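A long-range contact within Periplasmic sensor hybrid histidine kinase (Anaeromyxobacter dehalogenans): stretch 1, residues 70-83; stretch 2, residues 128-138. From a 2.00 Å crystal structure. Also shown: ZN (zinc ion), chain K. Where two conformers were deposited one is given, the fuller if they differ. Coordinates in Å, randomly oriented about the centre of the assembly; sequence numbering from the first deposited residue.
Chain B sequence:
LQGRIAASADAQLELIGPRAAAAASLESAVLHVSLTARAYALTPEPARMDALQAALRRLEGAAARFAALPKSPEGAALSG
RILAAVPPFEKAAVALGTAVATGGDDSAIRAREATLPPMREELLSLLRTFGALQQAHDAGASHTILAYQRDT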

ATOM      1  N   PRO B  70     -12.273  -1.415   7.725  1.00 31.63           N
ATOM      2  CA  PRO B  70     -13.351  -0.517   7.274  1.00 28.02           C
ATOM      3  C   PRO B  70     -12.912   0.224   6.011  1.00 32.47           C
ATOM      4  O   PRO B  70     -11.716   0.427   5.796  1.00 32.59           O
ATOM      5  CB  PRO B  70     -13.544   0.466   8.443  1.00 32.34           C
ATOM      6  CG  PRO B  70     -12.241   0.443   9.204  1.00 33.43           C
ATOM      7  CD  PRO B  70     -11.683  -0.984   9.010  1.00 29.33           C
ATOM      8  N   LYS B  71     -13.863   0.587   5.160  1.00 29.38           N
ATOM      9  CA  LYS B  71     -13.545   1.284   3.933  1.00 32.15           C
ATOM     10  C   LYS B  71     -14.432   2.540   3.861  1.00 40.48           C
ATOM     11  O   LYS B  71     -15.411   2.669   4.573  1.00 32.66           O
ATOM     12  CB  LYS B  71     -13.733   0.391   2.722  1.00 37.87           C
ATOM     13  CG  LYS B  71     -12.838  -0.877   2.835  1.00 38.53           C
ATOM     14  CD  LYS B  71     -13.271  -1.976   1.883  1.00 38.88           C
ATOM     15  CE  LYS B  71     -12.502  -3.295   2.140  1.00 33.16           C
ATOM     16  NZ  LYS B  71     -12.917  -3.917   3.389  1.00 26.90           N
ATOM     17  N   SER B  72     -14.019   3.486   3.045  1.00 32.00           N
ATOM     18  CA  SER B  72     -14.792   4.681   2.843  1.00 40.23           C
ATOM     19  C   SER B  72     -16.092   4.290   2.118  1.00 40.58           C
ATOM     20  O   SER B  72     -16.200   3.211   1.558  1.00 38.10           O
ATOM     21  CB  SER B  72     -13.967   5.611   1.970  1.00 39.51           C
ATOM     22  OG  SER B  72     -13.916   5.059   0.662  1.00 39.56           O
ATOM     23  N   PRO B  73     -17.079   5.185   2.076  1.00 49.21           N
ATOM     24  CA  PRO B  73     -18.332   4.790   1.396  1.00 40.61           C
ATOM     25  C   PRO B  73     -18.208   4.535  -0.108  1.00 50.01           C
ATOM     26  O   PRO B  73     -18.826   3.626  -0.657  1.00 53.56           O
ATOM     27  CB  PRO B  73     -19.271   5.950   1.740  1.00 61.14           C
ATOM     28  CG  PRO B  73     -18.649   6.556   3.067  1.00 43.58           C
ATOM     29  CD  PRO B  73     -17.188   6.486   2.777  1.00 44.08           C
ATOM     30  N   GLU B  74     -17.359   5.309  -0.761  1.00 50.23           N
ATOM     31  CA  GLU B  74     -17.035   5.115  -2.170  1.00 50.75           C
ATOM     32  C   GLU B  74     -16.463   3.726  -2.434  1.00 57.52           C
ATOM     33  O   GLU B  74     -16.749   3.069  -3.465  1.00 59.65           O
ATOM     34  CB  GLU B  74     -15.972   6.149  -2.563  1.00 53.38           C
ATOM     35  CG  GLU B  74     -16.307   7.572  -2.138  1.00 56.26           C
ATOM     36  CD  GLU B  74     -15.676   8.044  -0.832  1.00 50.36           C
ATOM     37  OE1 GLU B  74     -14.826   8.959  -0.913  1.00 49.23           O
ATOM     38  OE2 GLU B  74     -16.071   7.580   0.262  1.00 48.92           O
ATOM     39  N   GLY B  75     -15.611   3.290  -1.507  1.00 50.50           N
ATOM     40  CA  GLY B  75     -14.888   2.045  -1.672  1.00 45.64           C
ATOM     41  C   GLY B  75     -15.847   0.903  -1.519  1.00 47.58           C
ATOM     42  O   GLY B  75     -15.776  -0.059  -2.268  1.00 47.17           O
ATOM     43  N   ALA B  76     -16.761   1.051  -0.571  1.00 43.10           N
ATOM     44  CA  ALA B  76     -17.609  -0.027  -0.096  1.00 45.92           C
ATOM     45  C   ALA B  76     -18.368  -0.727  -1.213  1.00 51.74           C
ATOM     46  O   ALA B  76     -18.656  -1.926  -1.124  1.00 56.46           O
ATOM     47  CB  ALA B  76     -18.572   0.516   0.920  1.00 46.59           C
ATOM     48  N   ALA B  77     -18.707   0.043  -2.244  1.00 50.92           N
ATOM     49  CA  ALA B  77     -19.269  -0.485  -3.491  1.00 53.74           C
ATOM     50  C   ALA B  77     -18.282  -1.441  -4.167  1.00 53.52           C
ATOM     51  O   ALA B  77     -18.509  -2.681  -4.268  1.00 54.52           O
ATOM     52  CB  ALA B  77     -19.560   0.680  -4.437  1.00 52.55           C
ATOM     53  N   LEU B  78     -17.188  -0.848  -4.642  1.00 40.41           N
ATOM     54  CA  LEU B  78     -16.169  -1.590  -5.335  1.00 45.61           C
ATOM     55  C   LEU B  78     -15.795  -2.811  -4.461  1.00 43.03           C
ATOM     56  O   LEU B  78     -15.824  -3.930  -4.917  1.00 38.84           O
ATOM     57  CB  LEU B  78     -14.965  -0.690  -5.591  1.00 44.07           C
ATOM     58  CG  LEU B  78     -15.173   0.634  -6.320  1.00 46.78           C
ATOM     59  CD1 LEU B  78     -13.880   1.012  -7.051  1.00 43.88           C
ATOM     60  CD2 LEU B  78     -16.328   0.530  -7.331  1.00 42.03           C
ATOM     61  N   SER B  79     -15.540  -2.562  -3.183  1.00 42.13           N
ATOM     62  CA  SER B  79     -15.156  -3.578  -2.217  1.00 42.95           C
ATOM     63  C   SER B  79     -16.033  -4.823  -2.277  1.00 37.01           C
ATOM     64  O   SER B  79     -15.532  -5.944  -2.399  1.00 41.86           O
ATOM     65  CB  SER B  79     -15.205  -2.958  -0.812  1.00 40.35           C
ATOM     66  OG  SER B  79     -14.811  -3.881   0.181  1.00 45.10           O
ATOM     67  N   GLY B  80     -17.334  -4.646  -2.145  1.00 41.15           N
ATOM     68  CA  GLY B  80     -18.249  -5.769  -2.129  1.00 38.36           C
ATOM     69  C   GLY B  80     -18.073  -6.638  -3.350  1.00 40.54           C
ATOM     70  O   GLY B  80     -18.124  -7.881  -3.275  1.00 38.46           O
ATOM     71  N   ARG B  81     -17.849  -5.988  -4.482  1.00 39.03           N
ATOM     72  CA  ARG B  81     -17.762  -6.694  -5.755  1.00 42.91           C
ATOM     73  C   ARG B  81     -16.384  -7.361  -5.879  1.00 43.99           C
ATOM     74  O   ARG B  81     -16.267  -8.457  -6.413  1.00 34.85           O
ATOM     75  CB  ARG B  81     -18.035  -5.772  -6.958  1.00 42.66           C
ATOM     76  N   ILE B  82     -15.343  -6.704  -5.373  1.00 38.54           N
ATOM     77  CA  ILE B  82     -14.027  -7.298  -5.410  1.00 33.96           C
ATOM     78  C   ILE B  82     -14.120  -8.631  -4.686  1.00 34.50           C
ATOM     79  O   ILE B  82     -13.736  -9.705  -5.219  1.00 36.42           O
ATOM     80  CB  ILE B  82     -12.980  -6.357  -4.765  1.00 34.53           C
ATOM     81  CG1 ILE B  82     -12.787  -5.126  -5.628  1.00 31.68           C
ATOM     82  CG2 ILE B  82     -11.621  -7.007  -4.636  1.00 30.14           C
ATOM     83  CD1 ILE B  82     -12.127  -4.009  -4.868  1.00 32.16           C
ATOM     84  N   LEU B  83     -14.630  -8.598  -3.468  1.00 34.29           N
ATOM     85  CA  LEU B  83     -14.596  -9.808  -2.636  1.00 39.65           C
ATOM     86  C   LEU B  83     -15.440 -10.912  -3.244  1.00 41.72           C
ATOM     87  O   LEU B  83     -15.093 -12.073  -3.129  1.00 43.99           O
ATOM     88  CB  LEU B  83     -15.033  -9.517  -1.196  1.00 30.77           C
ATOM     89  CG  LEU B  83     -13.977  -8.629  -0.546  1.00 32.48           C
ATOM     90  CD1 LEU B  83     -14.510  -7.981   0.728  1.00 37.64           C
ATOM     91  CD2 LEU B  83     -12.712  -9.409  -0.211  1.00 29.51           C
TER
HETATM   92 ZN    ZN K 203     -15.063  10.047   0.791  1.00 49.07          ZN
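Stretch 2 128-138: RTFGALQQAHD

Stretch 2 is helical throughout, residues 128-138, and belongs to a longer helix. It packs against the loop and helix of stretch 1. The two helices run nearly antiparallel, with 166° between their N-to-C directions and a closest axial approach of 8.8 Å. The contact buries 520 Å² in all.

Stretch 1 opens as a loop. Lys-71 lays its aliphatic chain near the Phe-130 ring, with Lys-71 CD 3.7 Å from Phe-130 CE2. The end of the side chain leads away.

Ser-72 is the N-cap. Its OG accepts from Gly-75 N at 3.3 Å. The same residue ties the loop to stretch 2: Ser-72 N donates to Gln-134 OE1 at 2.9 Å, almost linearly, and Ser-72 OG donates to Gln-134 OE1 at 3.0 Å. Gln-134 is held from its other amide atom, since Gln-134 NE2 donates to Asp-138 OD1 at 2.8 Å. Ser-72 CB also lies over one face of the His-137 ring, 3.5 Å from its centroid, in a CH-pi contact.

Glu-74 and His-137 are joined through zinc. The ion lies 2.0 Å from Glu-74 OE1 and 2.1 Å from His-137 ND1; two further ligand atoms come from elsewhere in the structure.

At Gly-75 the backbones come close, with Gly-75 CA 5.5 Å from Phe-130 CA. Gly-75 CA is 3.6 Å from Phe-130 CD2. A CB here would clash with Phe-130 CE2. The Phe-130 side chain sits as a knob among Gly-75, Leu-78, Ser-79 and Ile-82.

Leu-78 points toward stretch 2. Its CD1 is 3.4 Å from Thr-129 CG2 and 3.8 Å from Leu-133 CD1. Further along, Ile-82 CD1 packs 4.0 Å from Phe-130 CB. Ala-76, Ala-77 and Gly-80 make no contact with stretch 2.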

ATOM      1  N   ARG B 128      -7.681  -1.595  -8.281  0.56 30.34           N
ATOM      2  CA  ARG B 128      -6.928  -0.374  -8.473  0.56 32.22           C
ATOM      3  C   ARG B 128      -7.868   0.851  -8.451  0.56 34.38           C
ATOM      4  O   ARG B 128      -7.504   1.938  -7.978  0.56 33.50           O
ATOM      5  CB  ARG B 128      -6.110  -0.452  -9.755  0.56 36.20           C
ATOM      6  CG  ARG B 128      -4.819  -1.247  -9.594  0.56 38.38           C
ATOM      7  CD  ARG B 128      -4.335  -1.857 -10.902  0.56 38.14           C
ATOM      8  NE  ARG B 128      -3.245  -2.806 -10.665  0.56 42.00           N
ATOM      9  CZ  ARG B 128      -2.771  -3.648 -11.582  0.56 40.10           C
ATOM     10  NH1 ARG B 128      -3.289  -3.659 -12.813  0.56 37.31           N
ATOM     11  NH2 ARG B 128      -1.779  -4.483 -11.271  0.56 39.81           N
ATOM     12  N   THR B 129      -9.095   0.672  -8.916  1.00 31.64           N
ATOM     13  CA  THR B 129     -10.043   1.802  -8.828  1.00 33.88           C
ATOM     14  C   THR B 129     -10.325   2.071  -7.362  1.00 34.91           C
ATOM     15  O   THR B 129     -10.316   3.230  -6.910  1.00 31.36           O
ATOM     16  CB  THR B 129     -11.404   1.590  -9.592  1.00 26.04           C
ATOM     17  OG1 THR B 129     -11.121   1.432 -10.978  1.00 36.11           O
ATOM     18  CG2 THR B 129     -12.249   2.825  -9.471  1.00 29.64           C
ATOM     19  N   PHE B 130     -10.632   1.006  -6.631  1.00 33.37           N
ATOM     20  CA  PHE B 130     -10.796   1.110  -5.188  1.00 35.58           C
ATOM     21  C   PHE B 130      -9.620   1.834  -4.531  1.00 29.40           C
ATOM     22  O   PHE B 130      -9.801   2.681  -3.685  1.00 31.26           O
ATOM     23  CB  PHE B 130     -10.923  -0.247  -4.523  1.00 33.30           C
ATOM     24  CG  PHE B 130     -10.864  -0.143  -3.033  1.00 35.36           C
ATOM     25  CD1 PHE B 130      -9.637  -0.054  -2.381  1.00 36.28           C
ATOM     26  CD2 PHE B 130     -12.021  -0.086  -2.291  1.00 32.05           C
ATOM     27  CE1 PHE B 130      -9.588   0.066  -0.998  1.00 37.46           C
ATOM     28  CE2 PHE B 130     -11.975   0.017  -0.921  1.00 38.40           C
ATOM     29  CZ  PHE B 130     -10.748   0.095  -0.274  1.00 34.02           C
ATOM     30  N   GLY B 131      -8.405   1.498  -4.911  1.00 31.83           N
ATOM     31  CA  GLY B 131      -7.264   2.151  -4.296  1.00 33.88           C
ATOM     32  C   GLY B 131      -7.265   3.652  -4.570  1.00 37.72           C
ATOM     33  O   GLY B 131      -6.942   4.452  -3.723  1.00 27.27           O
ATOM     34  N   ALA B 132      -7.616   4.040  -5.785  1.00 33.94           N
ATOM     35  CA  ALA B 132      -7.530   5.430  -6.162  1.00 34.72           C
ATOM     36  C   ALA B 132      -8.611   6.203  -5.426  1.00 29.61           C
ATOM     37  O   ALA B 132      -8.380   7.314  -4.926  1.00 33.66           O
ATOM     38  CB  ALA B 132      -7.668   5.577  -7.742  1.00 30.28           C
ATOM     39  N   LEU B 133      -9.806   5.643  -5.332  1.00 30.32           N
ATOM     40  CA  LEU B 133     -10.847   6.357  -4.637  1.00 30.60           C
ATOM     41  C   LEU B 133     -10.522   6.480  -3.151  1.00 32.02           C
ATOM     42  O   LEU B 133     -10.700   7.523  -2.552  1.00 24.59           O
ATOM     43  CB  LEU B 133     -12.186   5.638  -4.766  1.00 42.39           C
ATOM     44  CG  LEU B 133     -12.669   5.161  -6.129  1.00 46.07           C
ATOM     45  CD1 LEU B 133     -14.077   4.588  -5.922  1.00 51.34           C
ATOM     46  CD2 LEU B 133     -12.655   6.263  -7.196  1.00 47.53           C
ATOM     47  N   GLN B 134     -10.084   5.394  -2.532  1.00 31.21           N
ATOM     48  CA  GLN B 134      -9.820   5.400  -1.072  1.00 30.50           C
ATOM     49  C   GLN B 134      -8.710   6.370  -0.745  1.00 27.46           C
ATOM     50  O   GLN B 134      -8.724   7.066   0.289  1.00 33.47           O
ATOM     51  CB  GLN B 134      -9.403   3.985  -0.628  1.00 31.18           C
ATOM     52  CG  GLN B 134      -9.267   3.828   0.914  1.00 35.58           C
ATOM     53  CD  GLN B 134     -10.562   4.041   1.676  1.00 32.91           C
ATOM     54  OE1 GLN B 134     -11.583   3.402   1.404  1.00 32.01           O
ATOM     55  NE2 GLN B 134     -10.508   4.920   2.691  1.00 34.78           N
ATOM     56  N   GLN B 135      -7.736   6.438  -1.631  1.00 28.58           N
ATOM     57  CA  GLN B 135      -6.664   7.381  -1.466  1.00 30.38           C
ATOM     58  C   GLN B 135      -7.194   8.837  -1.480  1.00 37.43           C
ATOM     59  O   GLN B 135      -6.858   9.670  -0.610  1.00 33.40           O
ATOM     60  CB  GLN B 135      -5.668   7.175  -2.594  1.00 33.25           C
ATOM     61  CG  GLN B 135      -4.632   8.239  -2.592  1.00 38.29           C
ATOM     62  CD  GLN B 135      -3.513   7.985  -3.543  1.00 44.09           C
ATOM     63  OE1 GLN B 135      -2.583   7.192  -3.272  1.00 40.23           O
ATOM     64  NE2 GLN B 135      -3.568   8.671  -4.678  1.00 43.44           N
ATOM     65  N   ALA B 136      -8.077   9.128  -2.429  1.00 38.70           N
ATOM     66  CA  ALA B 136      -8.627  10.483  -2.535  1.00 34.92           C
ATOM     67  C   ALA B 136      -9.407  10.748  -1.285  1.00 31.71           C
ATOM     68  O   ALA B 136      -9.307  11.835  -0.707  1.00 38.56           O
ATOM     69  CB  ALA B 136      -9.491  10.614  -3.768  1.00 35.30           C
ATOM     70  N   HIS B 137     -10.137   9.754  -0.789  1.00 32.19           N
ATOM     71  CA  HIS B 137     -10.908   9.978   0.424  1.00 33.82           C
ATOM     72  C   HIS B 137      -9.998  10.158   1.649  1.00 36.55           C
ATOM     73  O   HIS B 137     -10.214  11.045   2.438  1.00 31.96           O
ATOM     74  CB  HIS B 137     -11.931   8.876   0.637  1.00 35.52           C
ATOM     75  CG  HIS B 137     -12.532   8.853   2.015  1.00 40.08           C
ATOM     76  ND1 HIS B 137     -13.842   9.201   2.273  1.00 45.43           N
ATOM     77  CD2 HIS B 137     -12.017   8.452   3.201  1.00 44.03           C
ATOM     78  CE1 HIS B 137     -14.104   9.031   3.556  1.00 43.42           C
ATOM     79  NE2 HIS B 137     -13.011   8.577   4.144  1.00 46.06           N
ATOM     80  N   ASP B 138      -8.953   9.361   1.774  1.00 31.21           N
ATOM     81  CA  ASP B 138      -8.035   9.513   2.878  1.00 30.75           C
ATOM     82  C   ASP B 138      -7.288  10.833   2.822  1.00 35.06           C
ATOM     83  O   ASP B 138      -7.004  11.427   3.861  1.00 30.56           O
ATOM     84  CB  ASP B 138      -7.003   8.411   2.909  1.00 34.76           C
ATOM     85  CG  ASP B 138      -7.614   7.036   3.168  1.00 35.22           C
ATOM     86  OD1 ASP B 138      -8.755   6.901   3.672  1.00 44.63           O
ATOM     87  OD2 ASP B 138      -6.912   6.086   2.848  1.00 42.27           O
TER